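Local coordinates for protein methyl transferase from Methanosarcina acetivorans (Methanosarcina acetivorans, PDB 6MRO) that binds S-adenosyl-L-homocysteine and two calcium ions and is probably an S-adenosylmethionine-dependent methyltransferase with a Rossmann-like fold, at residues L128-D141 / R152-F166. The protein carries 1 engineered substitution. Sequence-based numbering, arbitrary orientation. Where two conformers were deposited one is given.
Sequences LKEGGKYFMLCFSD and RASKAEIESTFSPLF. With CA (calcium ion), chain D; CA (calcium ion), chain C.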
ATOM      1  N   LEU A 128     -11.766   6.504  -2.429  1.00 22.47           N
ATOM      2  CA  LEU A 128     -11.018   7.436  -3.262  1.00 25.26           C
ATOM      3  C   LEU A 128     -11.917   8.551  -3.788  1.00 28.17           C
ATOM      4  O   LEU A 128     -13.086   8.325  -4.106  1.00 25.16           O
ATOM      5  CB  LEU A 128     -10.391   6.692  -4.443  1.00 28.73           C
ATOM      6  CG  LEU A 128      -8.965   6.229  -4.185  1.00 26.28           C
ATOM      7  CD1 LEU A 128      -8.577   5.184  -5.238  1.00 26.25           C
ATOM      8  CD2 LEU A 128      -7.993   7.413  -4.200  1.00 25.04           C
ATOM      9  N   LYS A 129     -11.364   9.758  -3.875  1.00 25.88           N
ATOM     10  CA  LYS A 129     -12.069  10.860  -4.510  1.00 28.31           C
ATOM     11  C   LYS A 129     -12.175  10.634  -6.009  1.00 29.91           C
ATOM     12  O   LYS A 129     -11.408   9.882  -6.614  1.00 26.82           O
ATOM     13  CB  LYS A 129     -11.343  12.183  -4.279  1.00 29.64           C
ATOM     14  CG  LYS A 129     -11.603  12.839  -2.943  1.00 39.38           C
ATOM     15  CD  LYS A 129     -10.944  14.211  -2.895  1.00 46.61           C
ATOM     16  CE  LYS A 129     -10.935  14.775  -1.483  1.00 49.53           C
ATOM     17  NZ  LYS A 129     -10.226  16.088  -1.407  1.00 53.06           N
ATOM     18  N   GLU A 130     -13.024  11.435  -6.610  0.70 33.92           N
ATOM     19  CA  GLU A 130     -13.189  11.475  -8.021  0.70 35.27           C
ATOM     20  C   GLU A 130     -11.880  12.031  -8.513  0.70 33.36           C
ATOM     21  O   GLU A 130     -11.447  13.018  -8.041  0.70 34.36           O
ATOM     22  CB  GLU A 130     -14.328  12.450  -8.278  0.70 38.33           C
ATOM     23  CG  GLU A 130     -14.309  13.625  -7.309  0.70 43.52           C
ATOM     24  CD  GLU A 130     -15.360  13.572  -6.201  0.70 45.51           C
ATOM     25  OE1 GLU A 130     -15.275  12.774  -5.298  0.70 47.83           O
ATOM     26  OE2 GLU A 130     -16.312  14.381  -6.232  0.70 43.35           O
ATOM     27  N   GLY A 131     -11.242  11.409  -9.480  1.00 34.09           N
ATOM     28  CA  GLY A 131      -9.929  11.857  -9.899  1.00 30.70           C
ATOM     29  C   GLY A 131      -8.810  11.353  -9.020  1.00 30.06           C
ATOM     30  O   GLY A 131      -7.647  11.727  -9.239  1.00 32.81           O
ATOM     31  N   GLY A 132      -9.125  10.505  -8.043  1.00 28.51           N
ATOM     32  CA  GLY A 132      -8.133  10.072  -7.075  1.00 23.67           C
ATOM     33  C   GLY A 132      -7.204   9.010  -7.639  1.00 25.80           C
ATOM     34  O   GLY A 132      -7.568   8.242  -8.535  1.00 22.03           O
ATOM     35  N   LYS A 133      -5.985   8.986  -7.098  1.00 21.04           N
ATOM     36  CA  LYS A 133      -4.979   8.056  -7.513  1.00 22.09           C
ATOM     37  C   LYS A 133      -4.765   6.881  -6.556  1.00 21.31           C
ATOM     38  O   LYS A 133      -4.784   7.045  -5.396  1.00 19.70           O
ATOM     39  CB  LYS A 133      -3.647   8.768  -7.594  1.00 23.26           C
ATOM     40  CG  LYS A 133      -3.570   9.994  -8.453  1.00 26.05           C
ATOM     41  CD  LYS A 133      -3.258   9.535  -9.857  1.00 31.95           C
ATOM     42  CE  LYS A 133      -2.999  10.670 -10.812  1.00 45.89           C
ATOM     43  NZ  LYS A 133      -2.610  10.040 -12.110  1.00 51.34           N
ATOM     44  N   TYR A 134      -4.562   5.712  -7.138  1.00 23.05           N
ATOM     45  CA  TYR A 134      -4.196   4.491  -6.432  1.00 20.46           C
ATOM     46  C   TYR A 134      -2.830   4.058  -6.939  1.00 22.36           C
ATOM     47  O   TYR A 134      -2.651   3.859  -8.152  1.00 18.50           O
ATOM     48  CB  TYR A 134      -5.235   3.394  -6.671  1.00 18.57           C
ATOM     49  CG  TYR A 134      -4.926   2.026  -6.075  1.00 19.72           C
ATOM     50  CD1 TYR A 134      -4.876   0.897  -6.882  1.00 18.48           C
ATOM     51  CD2 TYR A 134      -4.724   1.866  -4.702  1.00 17.36           C
ATOM     52  CE1 TYR A 134      -4.619  -0.342  -6.352  1.00 22.32           C
ATOM     53  CE2 TYR A 134      -4.465   0.611  -4.148  1.00 17.08           C
ATOM     54  CZ  TYR A 134      -4.416  -0.484  -4.992  1.00 18.36           C
ATOM     55  OH  TYR A 134      -4.180  -1.723  -4.478  1.00 20.23           O
ATOM     56  N   PHE A 135      -1.872   3.937  -6.020  1.00 16.82           N
ATOM     57  CA  PHE A 135      -0.525   3.455  -6.310  1.00 17.56           C
ATOM     58  C   PHE A 135      -0.296   2.174  -5.525  1.00 18.16           C
ATOM     59  O   PHE A 135      -0.425   2.166  -4.292  1.00 18.77           O
ATOM     60  CB  PHE A 135       0.526   4.496  -5.923  1.00 18.00           C
ATOM     61  CG  PHE A 135       0.401   5.776  -6.689  1.00 18.79           C
ATOM     62  CD1 PHE A 135       0.798   5.833  -8.017  1.00 19.11           C
ATOM     63  CD2 PHE A 135      -0.099   6.917  -6.085  1.00 21.00           C
ATOM     64  CE1 PHE A 135       0.683   7.009  -8.745  1.00 21.17           C
ATOM     65  CE2 PHE A 135      -0.197   8.108  -6.794  1.00 23.20           C
ATOM     66  CZ  PHE A 135       0.187   8.159  -8.124  1.00 20.49           C
ATOM     67  N   MET A 136       0.040   1.099  -6.233  1.00 16.22           N
ATOM     68  CA  MET A 136       0.176  -0.206  -5.612  1.00 15.95           C
ATOM     69  C   MET A 136       1.494  -0.834  -6.025  1.00 18.11           C
ATOM     70  O   MET A 136       1.841  -0.844  -7.208  1.00 19.35           O
ATOM     71  CB  MET A 136      -0.998  -1.109  -5.994  1.00 16.51           C
ATOM     72  CG  MET A 136      -0.990  -2.478  -5.331  1.00 17.52           C
ATOM     73  SD  MET A 136      -0.006  -3.718  -6.220  1.00 19.78           S
ATOM     74  CE  MET A 136      -1.116  -4.023  -7.602  1.00 20.17           C
ATOM     75  N   LEU A 137       2.216  -1.361  -5.043  1.00 15.52           N
ATOM     76  CA  LEU A 137       3.502  -2.002  -5.261  1.00 15.64           C
ATOM     77  C   LEU A 137       3.403  -3.470  -4.886  1.00 15.74           C
ATOM     78  O   LEU A 137       2.951  -3.803  -3.782  1.00 16.08           O
ATOM     79  CB  LEU A 137       4.575  -1.282  -4.441  1.00 15.34           C
ATOM     80  CG  LEU A 137       5.999  -1.831  -4.381  1.00 22.18           C
ATOM     81  CD1 LEU A 137       6.685  -1.592  -5.703  1.00 19.72           C
ATOM     82  CD2 LEU A 137       6.753  -1.114  -3.228  1.00 22.96           C
ATOM     83  N   CYS A 138       3.845  -4.344  -5.791  1.00 17.55           N
ATOM     84  CA  CYS A 138       3.790  -5.776  -5.538  1.00 18.86           C
ATOM     85  C   CYS A 138       4.942  -6.469  -6.259  1.00 22.21           C
ATOM     86  O   CYS A 138       5.566  -5.912  -7.167  1.00 21.51           O
ATOM     87  CB  CYS A 138       2.430  -6.351  -5.971  1.00 24.48           C
ATOM     88  SG  CYS A 138       2.103  -6.169  -7.752  1.00 25.24           S
ATOM     89  N   PHE A 139       5.231  -7.691  -5.832  1.00 21.34           N
ATOM     90  CA  PHE A 139       6.238  -8.487  -6.521  1.00 18.20           C
ATOM     91  C   PHE A 139       5.718  -8.889  -7.897  1.00 21.37           C
ATOM     92  O   PHE A 139       4.537  -9.196  -8.059  1.00 24.08           O
ATOM     93  CB  PHE A 139       6.588  -9.728  -5.704  1.00 19.30           C
ATOM     94  CG  PHE A 139       7.211  -9.419  -4.382  1.00 28.40           C
ATOM     95  CD1 PHE A 139       8.358  -8.647  -4.307  1.00 31.02           C
ATOM     96  CD2 PHE A 139       6.636  -9.877  -3.208  1.00 37.57           C
ATOM     97  CE1 PHE A 139       8.934  -8.341  -3.079  1.00 32.92           C
ATOM     98  CE2 PHE A 139       7.210  -9.582  -1.985  1.00 38.65           C
ATOM     99  CZ  PHE A 139       8.359  -8.808  -1.925  1.00 35.16           C
ATOM    100  N   SER A 140       6.605  -8.891  -8.891  1.00 20.26           N
ATOM    101  CA  SER A 140       6.190  -9.127 -10.265  1.00 23.75           C
ATOM    102  C   SER A 140       6.252 -10.610 -10.613  1.00 24.46           C
ATOM    103  O   SER A 140       7.128 -11.353 -10.151  1.00 24.10           O
ATOM    104  CB  SER A 140       7.050  -8.326 -11.252  1.00 26.11           C
ATOM    105  OG  SER A 140       8.431  -8.593 -11.098  1.00 25.26           O
ATOM    106  N   ASP A 141       5.309 -11.025 -11.452  1.00 24.43           N
ATOM    107  CA  ASP A 141       5.173 -12.400 -11.915  1.00 24.49           C
ATOM    108  C   ASP A 141       5.259 -12.389 -13.434  1.00 25.35           C
ATOM    109  O   ASP A 141       4.318 -11.963 -14.119  1.00 26.95           O
ATOM    110  CB  ASP A 141       3.850 -12.994 -11.438  1.00 26.41           C
ATOM    111  CG  ASP A 141       3.602 -14.395 -11.950  1.00 29.61           C
ATOM    112  OD1 ASP A 141       4.442 -14.956 -12.687  1.00 28.69           O
ATOM    113  OD2 ASP A 141       2.538 -14.949 -11.595  1.00 30.26           O
ATOM    114  N   ARG A 152       2.846 -14.114  -6.876  1.00 27.49           N
ATOM    115  CA  ARG A 152       3.336 -12.861  -7.429  1.00 23.38           C
ATOM    116  C   ARG A 152       2.357 -12.420  -8.509  1.00 22.73           C
ATOM    117  O   ARG A 152       1.695 -13.248  -9.140  1.00 25.76           O
ATOM    118  CB  ARG A 152       4.761 -12.983  -8.008  1.00 26.74           C
ATOM    119  CG  ARG A 152       5.812 -13.534  -7.024  1.00 28.80           C
ATOM    120  CD  ARG A 152       7.243 -13.177  -7.458  1.00 31.07           C
ATOM    121  NE  ARG A 152       7.605 -13.743  -8.763  1.00 30.49           N
ATOM    122  CZ  ARG A 152       8.018 -14.992  -8.960  1.00 30.76           C
ATOM    123  NH1 ARG A 152       8.130 -15.833  -7.937  1.00 33.21           N
ATOM    124  NH2 ARG A 152       8.317 -15.402 -10.187  1.00 31.35           N
ATOM    125  N   ALA A 153       2.254 -11.115  -8.714  1.00 23.16           N
ATOM    126  CA  ALA A 153       1.207 -10.570  -9.567  1.00 22.43           C
ATOM    127  C   ALA A 153       1.768 -10.294 -10.956  1.00 24.75           C
ATOM    128  O   ALA A 153       2.819  -9.663 -11.096  1.00 23.46           O
ATOM    129  CB  ALA A 153       0.613  -9.301  -8.953  1.00 22.79           C
ATOM    130  N   SER A 154       1.085 -10.802 -11.978  1.00 24.00           N
ATOM    131  CA  SER A 154       1.447 -10.493 -13.352  1.00 24.30           C
ATOM    132  C   SER A 154       0.712  -9.235 -13.793  1.00 24.20           C
ATOM    133  O   SER A 154      -0.212  -8.772 -13.129  1.00 23.65           O
ATOM    134  CB  SER A 154       1.096 -11.651 -14.276  1.00 26.01           C
ATOM    135  OG  SER A 154      -0.311 -11.792 -14.345  1.00 26.69           O
ATOM    136  N   LYS A 155       1.134  -8.667 -14.925  1.00 24.90           N
ATOM    137  CA  LYS A 155       0.409  -7.513 -15.441  1.00 26.19           C
ATOM    138  C   LYS A 155      -1.021  -7.894 -15.795  1.00 29.33           C
ATOM    139  O   LYS A 155      -1.957  -7.120 -15.556  1.00 29.95           O
ATOM    140  CB  LYS A 155       1.130  -6.922 -16.649  1.00 30.80           C
ATOM    141  CG  LYS A 155       2.542  -6.484 -16.340  1.00 36.50           C
ATOM    142  CD  LYS A 155       3.277  -6.044 -17.592  1.00 41.68           C
ATOM    143  CE  LYS A 155       3.618  -4.577 -17.525  1.00 42.92           C
ATOM    144  NZ  LYS A 155       5.015  -4.358 -17.984  1.00 50.52           N
ATOM    145  N   ALA A 156      -1.209  -9.101 -16.332  1.00 27.48           N
ATOM    146  CA  ALA A 156      -2.551  -9.561 -16.670  1.00 28.81           C
ATOM    147  C   ALA A 156      -3.417  -9.665 -15.423  1.00 28.01           C
ATOM    148  O   ALA A 156      -4.580  -9.250 -15.422  1.00 30.25           O
ATOM    149  CB  ALA A 156      -2.479 -10.906 -17.394  1.00 30.46           C
ATOM    150  N   GLU A 157      -2.867 -10.238 -14.351  1.00 26.94           N
ATOM    151  CA  GLU A 157      -3.610 -10.330 -13.100  1.00 26.28           C
ATOM    152  C   GLU A 157      -3.936  -8.946 -12.550  1.00 25.13           C
ATOM    153  O   GLU A 157      -5.058  -8.708 -12.090  1.00 25.55           O
ATOM    154  CB  GLU A 157      -2.812 -11.155 -12.078  1.00 25.45           C
ATOM    155  CG  GLU A 157      -2.619 -12.607 -12.522  1.00 29.96           C
ATOM    156  CD  GLU A 157      -1.453 -13.322 -11.830  1.00 32.73           C
ATOM    157  OE1 GLU A 157      -1.382 -14.568 -11.918  1.00 34.80           O
ATOM    158  OE2 GLU A 157      -0.617 -12.643 -11.212  1.00 31.66           O
ATOM    159  N   ILE A 158      -2.989  -8.012 -12.640  1.00 24.11           N
ATOM    160  CA  ILE A 158      -3.230  -6.649 -12.170  1.00 23.17           C
ATOM    161  C   ILE A 158      -4.309  -5.982 -13.012  1.00 27.27           C
ATOM    162  O   ILE A 158      -5.266  -5.391 -12.484  1.00 25.26           O
ATOM    163  CB  ILE A 158      -1.916  -5.845 -12.179  1.00 23.13           C
ATOM    164  CG1 ILE A 158      -0.970  -6.392 -11.103  1.00 21.10           C
ATOM    165  CG2 ILE A 158      -2.169  -4.350 -11.928  1.00 25.84           C
ATOM    166  CD1 ILE A 158       0.424  -5.807 -11.157  1.00 20.90           C
ATOM    167  N   GLU A 159      -4.192  -6.141 -14.326  1.00 25.47           N
ATOM    168  CA  GLU A 159      -5.148  -5.562 -15.260  1.00 26.81           C
ATOM    169  C   GLU A 159      -6.541  -6.138 -15.043  1.00 31.07           C
ATOM    170  O   GLU A 159      -7.529  -5.404 -15.020  1.00 28.17           O
ATOM    171  CB  GLU A 159      -4.700  -5.802 -16.703  1.00 32.84           C
ATOM    172  CG  GLU A 159      -3.567  -4.899 -17.160  1.00 32.36           C
ATOM    173  CD  GLU A 159      -3.204  -5.111 -18.618  1.00 36.95           C
ATOM    174  OE1 GLU A 159      -3.915  -4.572 -19.493  1.00 38.41           O
ATOM    175  OE2 GLU A 159      -2.211  -5.817 -18.888  1.00 39.63           O
ATOM    176  N   SER A 160      -6.616  -7.455 -14.872  1.00 28.50           N
ATOM    177  CA  SER A 160      -7.899  -8.117 -14.656  1.00 35.00           C
ATOM    178  C   SER A 160      -8.549  -7.669 -13.349  1.00 32.59           C
ATOM    179  O   SER A 160      -9.775  -7.516 -13.277  1.00 30.01           O
ATOM    180  CB  SER A 160      -7.712  -9.629 -14.652  1.00 40.15           C
ATOM    181  OG  SER A 160      -8.961 -10.261 -14.463  1.00 43.89           O
ATOM    182  N   THR A 161      -7.736  -7.439 -12.317  1.00 30.86           N
ATOM    183  CA  THR A 161      -8.249  -7.076 -10.998  1.00 29.59           C
ATOM    184  C   THR A 161      -8.716  -5.627 -10.940  1.00 25.91           C
ATOM    185  O   THR A 161      -9.784  -5.337 -10.386  1.00 29.79           O
ATOM    186  CB  THR A 161      -7.169  -7.313  -9.943  1.00 29.62           C
ATOM    187  OG1 THR A 161      -6.820  -8.702  -9.918  1.00 30.15           O
ATOM    188  CG2 THR A 161      -7.653  -6.879  -8.576  1.00 27.66           C
ATOM    189  N   PHE A 162      -7.936  -4.695 -11.488  1.00 27.26           N
ATOM    190  CA  PHE A 162      -8.209  -3.279 -11.244  1.00 28.74           C
ATOM    191  C   PHE A 162      -8.866  -2.547 -12.414  1.00 30.48           C
ATOM    192  O   PHE A 162      -9.399  -1.451 -12.204  1.00 34.31           O
ATOM    193  CB  PHE A 162      -6.914  -2.568 -10.831  1.00 25.45           C
ATOM    194  CG  PHE A 162      -6.415  -3.003  -9.480  1.00 24.54           C
ATOM    195  CD1 PHE A 162      -5.349  -3.886  -9.362  1.00 23.44           C
ATOM    196  CD2 PHE A 162      -7.041  -2.560  -8.333  1.00 21.43           C
ATOM    197  CE1 PHE A 162      -4.916  -4.304  -8.112  1.00 23.16           C
ATOM    198  CE2 PHE A 162      -6.608  -2.978  -7.078  1.00 20.49           C
ATOM    199  CZ  PHE A 162      -5.546  -3.842  -6.973  1.00 21.36           C
ATOM    200  N   SER A 163      -8.837  -3.109 -13.624  0.50 28.14           N
ATOM    201  CA  SER A 163      -9.546  -2.484 -14.740  0.50 29.51           C
ATOM    202  C   SER A 163     -11.045  -2.321 -14.520  0.50 30.26           C
ATOM    203  O   SER A 163     -11.598  -1.316 -15.005  0.50 32.19           O
ATOM    204  CB  SER A 163      -9.306  -3.271 -16.034  0.50 31.40           C
ATOM    205  OG  SER A 163      -8.069  -2.927 -16.622  0.50 32.97           O
ATOM    206  N   PRO A 164     -11.768  -3.247 -13.877  1.00 30.74           N
ATOM    207  CA  PRO A 164     -13.234  -3.067 -13.762  1.00 36.97           C
ATOM    208  C   PRO A 164     -13.661  -1.775 -13.086  1.00 35.52           C
ATOM    209  O   PRO A 164     -14.690  -1.199 -13.467  1.00 39.34           O
ATOM    210  CB  PRO A 164     -13.676  -4.288 -12.948  1.00 37.93           C
ATOM    211  CG  PRO A 164     -12.705  -5.328 -13.311  1.00 34.98           C
ATOM    212  CD  PRO A 164     -11.389  -4.608 -13.428  1.00 30.44           C
ATOM    213  N   LEU A 165     -12.909  -1.302 -12.093  1.00 29.81           N
ATOM    214  CA  LEU A 165     -13.268  -0.093 -11.369  1.00 31.96           C
ATOM    215  C   LEU A 165     -12.289   1.059 -11.564  1.00 33.82           C
ATOM    216  O   LEU A 165     -12.612   2.188 -11.181  1.00 38.05           O
ATOM    217  CB  LEU A 165     -13.401  -0.392  -9.867  1.00 31.27           C
ATOM    218  CG  LEU A 165     -14.480  -1.400  -9.458  1.00 32.97           C
ATOM    219  CD1 LEU A 165     -14.327  -1.739  -7.985  1.00 36.85           C
ATOM    220  CD2 LEU A 165     -15.864  -0.851  -9.733  1.00 36.82           C
ATOM    221  N   PHE A 166     -11.117   0.820 -12.150  1.00 31.04           N
ATOM    222  CA  PHE A 166     -10.085   1.845 -12.246  1.00 28.51           C
ATOM    223  C   PHE A 166      -9.609   2.005 -13.679  1.00 32.66           C
ATOM    224  O   PHE A 166      -9.681   1.075 -14.492  1.00 33.64           O
ATOM    225  CB  PHE A 166      -8.868   1.517 -11.374  1.00 24.39           C
ATOM    226  CG  PHE A 166      -9.175   1.448  -9.907  1.00 24.54           C
ATOM    227  CD1 PHE A 166      -9.658   0.281  -9.344  1.00 23.74           C
ATOM    228  CD2 PHE A 166      -8.997   2.559  -9.092  1.00 23.43           C
ATOM    229  CE1 PHE A 166      -9.958   0.220  -7.995  1.00 23.17           C
ATOM    230  CE2 PHE A 166      -9.292   2.496  -7.748  1.00 23.80           C
ATOM    231  CZ  PHE A 166      -9.759   1.327  -7.197  1.00 25.01           C
TER
HETATM  232 CA    CA D 203       0.614 -14.948 -10.229  1.00 28.83          CA
HETATM  233 CA    CA C 202       2.886 -17.073 -12.833  1.00 28.83          CA
HETATM  234  O   HOH W   1       8.658 -13.389 -12.445  1.00 31.76           O
HETATM  235  O   HOH W   2       3.926  -9.945 -15.939  1.00 22.17           O
HETATM  236  O   HOH W   3       1.990 -16.290  -8.835  1.00 28.13           O
HETATM  237  O   HOH W   4       1.746 -15.958 -14.539  1.00 36.19           O
HETATM  238  O   HOH W   5      -0.887 -14.542  -8.318  1.00 33.85           O
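Asp-141 and Arg-152 meet at a calcium ion to which each gives one oxygen. Asp-141 OD2 lies 2.4 Å from the chain D calcium, and the backbone oxygen Arg-152 O coordinates the same ion at 2.3 Å. Glu-157 adds both carboxylate oxygens from the first turn of helix 155-162. The carboxylate of Asp-141 also chelates the chain C calcium through OD1 and OD2, so OD2 bridges the two metals; CG anti to the backbone N (chi1 177°) carries the group there. Glu-146 serves both ions, while Glu-143, Gly-145 and Glu-148 join around the second.

Backbone pairing sets these ligands side by side. Ala-153 N donates to Phe-139 O at 3.1 Å, and Asp-141 N donates to Ala-153 O, giving a single beta bridge that pairs Ser-140 with Ala-153. Arg-152 bends at chi3 (-62°) and brings NE to Ser-140 O at 2.8 Å, the oxygen lying in the guanidinium plane. A capping box starts the helix: Glu-157 N donates to Ser-154 OG, and Ser-154 N returns a 2.6 Å bond to Glu-157 OE2, steadying a metal ligand.

Farther along, the helix and its flanks pack against strand 132-139 through apolar side chains. Cys-138 SG touches Ala-153 CB and Ile-158 CD1, and Met-136 CE reaches the Phe-162 ring. Tyr-134 lays CE1 over one face of that ring, 3.4 Å from Phe-162 CE2, with the planes at 43°, while its OH is hydrogen-bonded to Asp-105. Phe-166 completes the aromatic cluster and takes Leu-128 CD1 at its edge.

Calcium charge probably offsets the crowding of carboxylates, linking Asp-141 to the helix start and illustrating how bound metal can let acidic groups from separate parts of a chain share one site.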